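Local structure of oxalate decarboxylase (6L9I) at residues M84-R90 and L124-F130. The protein probably catalyses the manganese-dependent conversion of oxalate to formate and carbon dioxide, as a bicupin enzyme of the oxalate decarboxylase family. Numbering follows the deposited sequence.
Sequences MIAGNAR and LDQGCEF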
ATOM      1  N   MET A  84     -14.316  26.414  20.838  1.00 20.23           N
ATOM      2  CA  MET A  84     -14.327  27.859  20.636  1.00 22.87           C
ATOM      3  C   MET A  84     -13.275  28.517  21.522  1.00 23.20           C
ATOM      4  O   MET A  84     -13.410  28.520  22.749  1.00 23.10           O
ATOM      5  CB  MET A  84     -15.715  28.416  20.928  1.00 24.60           C
ATOM      6  CG  MET A  84     -15.922  29.785  20.369  1.00 36.26           C
ATOM      7  SD  MET A  84     -16.775  29.728  18.797  1.00 27.09           S
ATOM      8  CE  MET A  84     -17.256  31.432  18.754  1.00 21.28           C
ATOM      9  N   ILE A  85     -12.239  29.091  20.906  1.00 20.73           N
ATOM     10  CA  ILE A  85     -11.157  29.683  21.691  1.00 25.13           C
ATOM     11  C   ILE A  85     -11.579  31.030  22.263  1.00 24.97           C
ATOM     12  O   ILE A  85     -11.380  31.305  23.454  1.00 22.86           O
ATOM     13  CB  ILE A  85      -9.883  29.827  20.840  1.00 29.88           C
ATOM     14  CG1 ILE A  85      -9.366  28.458  20.392  1.00 30.09           C
ATOM     15  CG2 ILE A  85      -8.806  30.588  21.607  1.00 20.74           C
ATOM     16  CD1 ILE A  85      -8.375  28.538  19.248  1.00 25.00           C
ATOM     17  N   ALA A  86     -12.162  31.891  21.432  1.00 33.41           N
ATOM     18  CA  ALA A  86     -12.459  33.254  21.859  1.00 33.29           C
ATOM     19  C   ALA A  86     -13.590  33.823  21.015  1.00 24.51           C
ATOM     20  O   ALA A  86     -13.787  33.419  19.868  1.00 29.88           O
ATOM     21  CB  ALA A  86     -11.221  34.155  21.756  1.00 25.05           C
ATOM     22  N   GLY A  87     -14.327  34.766  21.599  1.00 23.18           N
ATOM     23  CA  GLY A  87     -15.381  35.469  20.896  1.00 25.53           C
ATOM     24  C   GLY A  87     -16.726  34.786  21.013  1.00 25.27           C
ATOM     25  O   GLY A  87     -16.986  34.097  22.002  1.00 32.25           O
ATOM     26  N   ASN A  88     -17.595  34.989  20.022  1.00 26.67           N
ATOM     27  CA  ASN A  88     -18.910  34.361  19.964  1.00 28.45           C
ATOM     28  C   ASN A  88     -19.252  34.059  18.512  1.00 22.77           C
ATOM     29  O   ASN A  88     -18.700  34.674  17.595  1.00 20.39           O
ATOM     30  CB  ASN A  88     -19.984  35.266  20.578  1.00 28.70           C
ATOM     31  CG  ASN A  88     -19.916  36.684  20.042  1.00 26.96           C
ATOM     32  OD1 ASN A  88     -19.093  36.992  19.180  1.00 31.25           O
ATOM     33  ND2 ASN A  88     -20.769  37.560  20.560  1.00 24.99           N
ATOM     34  N   ALA A  89     -20.155  33.102  18.304  1.00 20.22           N
ATOM     35  CA  ALA A  89     -20.537  32.769  16.936  1.00 24.25           C
ATOM     36  C   ALA A  89     -21.916  32.131  16.892  1.00 25.25           C
ATOM     37  O   ALA A  89     -22.454  31.675  17.903  1.00 25.02           O
ATOM     38  CB  ALA A  89     -19.524  31.832  16.272  1.00 18.27           C
ATOM     39  N   ARG A  90     -22.469  32.109  15.685  1.00 19.17           N
ATOM     40  CA  ARG A  90     -23.723  31.452  15.363  1.00 20.64           C
ATOM     41  C   ARG A  90     -23.424  30.354  14.356  1.00 21.90           C
ATOM     42  O   ARG A  90     -22.732  30.594  13.361  1.00 25.13           O
ATOM     43  CB  ARG A  90     -24.714  32.459  14.777  1.00 24.81           C
ATOM     44  CG  ARG A  90     -25.938  31.843  14.117  1.00 29.36           C
ATOM     45  CD  ARG A  90     -27.035  32.884  13.919  1.00 34.90           C
ATOM     46  NE  ARG A  90     -27.252  33.688  15.120  1.00 34.83           N
ATOM     47  CZ  ARG A  90     -28.180  34.633  15.232  1.00 32.19           C
ATOM     48  NH1 ARG A  90     -28.988  34.896  14.214  1.00 28.98           N
ATOM     49  NH2 ARG A  90     -28.302  35.312  16.364  1.00 35.79           N
ATOM     50  N   LEU A 124     -20.369  36.687  15.604  1.00 25.53           N
ATOM     51  CA  LEU A 124     -21.236  37.775  16.033  1.00 23.63           C
ATOM     52  C   LEU A 124     -20.369  38.988  16.396  1.00 27.10           C
ATOM     53  O   LEU A 124     -19.274  39.165  15.854  1.00 30.18           O
ATOM     54  CB  LEU A 124     -22.159  37.288  17.155  1.00 29.15           C
ATOM     55  CG  LEU A 124     -22.839  35.967  16.776  1.00 20.35           C
ATOM     56  CD1 LEU A 124     -23.292  35.202  18.006  1.00 16.34           C
ATOM     57  CD2 LEU A 124     -23.999  36.198  15.810  1.00 16.45           C
ATOM     58  N   ASP A 125     -20.834  39.812  17.337  1.00 28.11           N
ATOM     59  CA  ASP A 125     -20.238  41.134  17.521  1.00 27.40           C
ATOM     60  C   ASP A 125     -18.769  41.075  17.923  1.00 27.68           C
ATOM     61  O   ASP A 125     -17.988  41.963  17.558  1.00 29.55           O
ATOM     62  CB  ASP A 125     -21.020  41.927  18.558  1.00 25.37           C
ATOM     63  CG  ASP A 125     -21.390  41.096  19.767  1.00 36.07           C
ATOM     64  OD1 ASP A 125     -22.051  40.050  19.591  1.00 46.89           O
ATOM     65  OD2 ASP A 125     -21.020  41.488  20.898  1.00 29.50           O
ATOM     66  N   GLN A 126     -18.361  40.046  18.669  1.00 26.89           N
ATOM     67  CA  GLN A 126     -16.989  40.039  19.173  1.00 24.50           C
ATOM     68  C   GLN A 126     -15.983  39.566  18.134  1.00 32.69           C
ATOM     69  O   GLN A 126     -14.777  39.748  18.330  1.00 19.44           O
ATOM     70  CB  GLN A 126     -16.870  39.140  20.405  1.00 19.57           C
ATOM     71  CG  GLN A 126     -18.028  39.183  21.376  1.00 32.92           C
ATOM     72  CD  GLN A 126     -17.738  38.418  22.655  1.00 40.46           C
ATOM     73  OE1 GLN A 126     -18.655  38.010  23.368  1.00 54.05           O
ATOM     74  NE2 GLN A 126     -16.454  38.215  22.951  1.00 25.90           N
ATOM     75  N   GLY A 127     -16.440  38.963  17.043  1.00 36.12           N
ATOM     76  CA  GLY A 127     -15.560  38.156  16.227  1.00 25.16           C
ATOM     77  C   GLY A 127     -15.315  36.853  16.964  1.00 26.01           C
ATOM     78  O   GLY A 127     -15.783  36.648  18.080  1.00 24.63           O
ATOM     79  N   CYS A 128     -14.571  35.954  16.333  1.00 24.52           N
ATOM     80  CA  CYS A 128     -14.323  34.689  17.009  1.00 24.94           C
ATOM     81  C   CYS A 128     -13.079  34.021  16.457  1.00 28.06           C
ATOM     82  O   CYS A 128     -12.726  34.195  15.292  1.00 30.73           O
ATOM     83  CB  CYS A 128     -15.532  33.750  16.909  1.00 23.34           C
ATOM     84  SG  CYS A 128     -15.967  33.253  15.240  1.00 22.82           S
ATOM     85  N   GLU A 129     -12.420  33.259  17.320  1.00 23.38           N
ATOM     86  CA  GLU A 129     -11.422  32.285  16.907  1.00 26.83           C
ATOM     87  C   GLU A 129     -11.811  30.941  17.497  1.00 25.43           C
ATOM     88  O   GLU A 129     -12.168  30.857  18.680  1.00 28.30           O
ATOM     89  CB  GLU A 129     -10.012  32.675  17.367  1.00 29.99           C
ATOM     90  CG  GLU A 129      -8.965  31.614  17.052  1.00 29.32           C
ATOM     91  CD  GLU A 129      -7.548  32.056  17.347  1.00 30.35           C
ATOM     92  OE1 GLU A 129      -7.376  33.045  18.086  1.00 30.56           O
ATOM     93  OE2 GLU A 129      -6.603  31.418  16.837  1.00 31.40           O
ATOM     94  N   PHE A 130     -11.722  29.898  16.674  1.00 21.95           N
ATOM     95  CA  PHE A 130     -12.089  28.563  17.103  1.00 22.77           C
ATOM     96  C   PHE A 130     -11.159  27.530  16.481  1.00 30.22           C
ATOM     97  O   PHE A 130     -10.579  27.730  15.402  1.00 29.06           O
ATOM     98  CB  PHE A 130     -13.553  28.231  16.748  1.00 21.38           C
ATOM     99  CG  PHE A 130     -13.959  28.626  15.349  1.00 23.39           C
ATOM    100  CD1 PHE A 130     -14.485  29.881  15.090  1.00 24.70           C
ATOM    101  CD2 PHE A 130     -13.833  27.730  14.300  1.00 26.99           C
ATOM    102  CE1 PHE A 130     -14.870  30.238  13.807  1.00 23.21           C
ATOM    103  CE2 PHE A 130     -14.217  28.080  13.014  1.00 26.56           C
ATOM    104  CZ  PHE A 130     -14.736  29.337  12.767  1.00 28.73           C
TER
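Antiparallel strand pairing around a classic beta bulge joins Ile-85 and Ala-86 to Glu-129, at the end of the N-terminal cupin beta-sandwich where both segments turn from one sheet to the other. Strand 80-85 lies beside strand 127-134, while beyond the corner at Ala-86 and Gly-87 strand 88-94 pairs with strand 119-124; the short axes of 88-90 and 127-130 consequently cross at about a right angle. At the bulge, Glu-129 O takes two amides, a nearly straight bond from Ala-86 N (2.9 Å) and a weak one from Ile-85 N, and Glu-129 N returns a bond to Ala-86 O. Gly-87 then turns the corner with phi 90° and psi -153°, a conformation open chiefly to a residue without a side chain.

Asn-88 ties this corner to the type I turn Leu-124 to Gly-127. Its chi1 of 49° sets CG between the backbone N and carbonyl carbon, turning the amide to the turn: OD1 accepts Gln-126 N at 3.2 Å, and ND2 reaches Asp-125 OD1 from above the carboxylate plane. The CG of Gln-126 and the CB of Leu-124 pack against the same amide. With an alanine in its place, Gln-126 N and Asp-125 OD1 would probably lose these partners, leaving the turn less firmly fixed to the strand. Backbone bonds from Asn-88 N to Gly-127 O and from Leu-124 N to Asn-88 O also join the two segments.

Inside the sandwich, Phe-130 meets Trp-111, and its side chain is about 8 Å from a bound manganese ion. The Met-84 sulfur makes an oblique Met-aromatic contact with its ring, 5.4 Å from SD to centroid. Bent at chi2, the methionine chain carries its terminal methyl back along the neighbouring strand, where CE lies against Cys-128 CB.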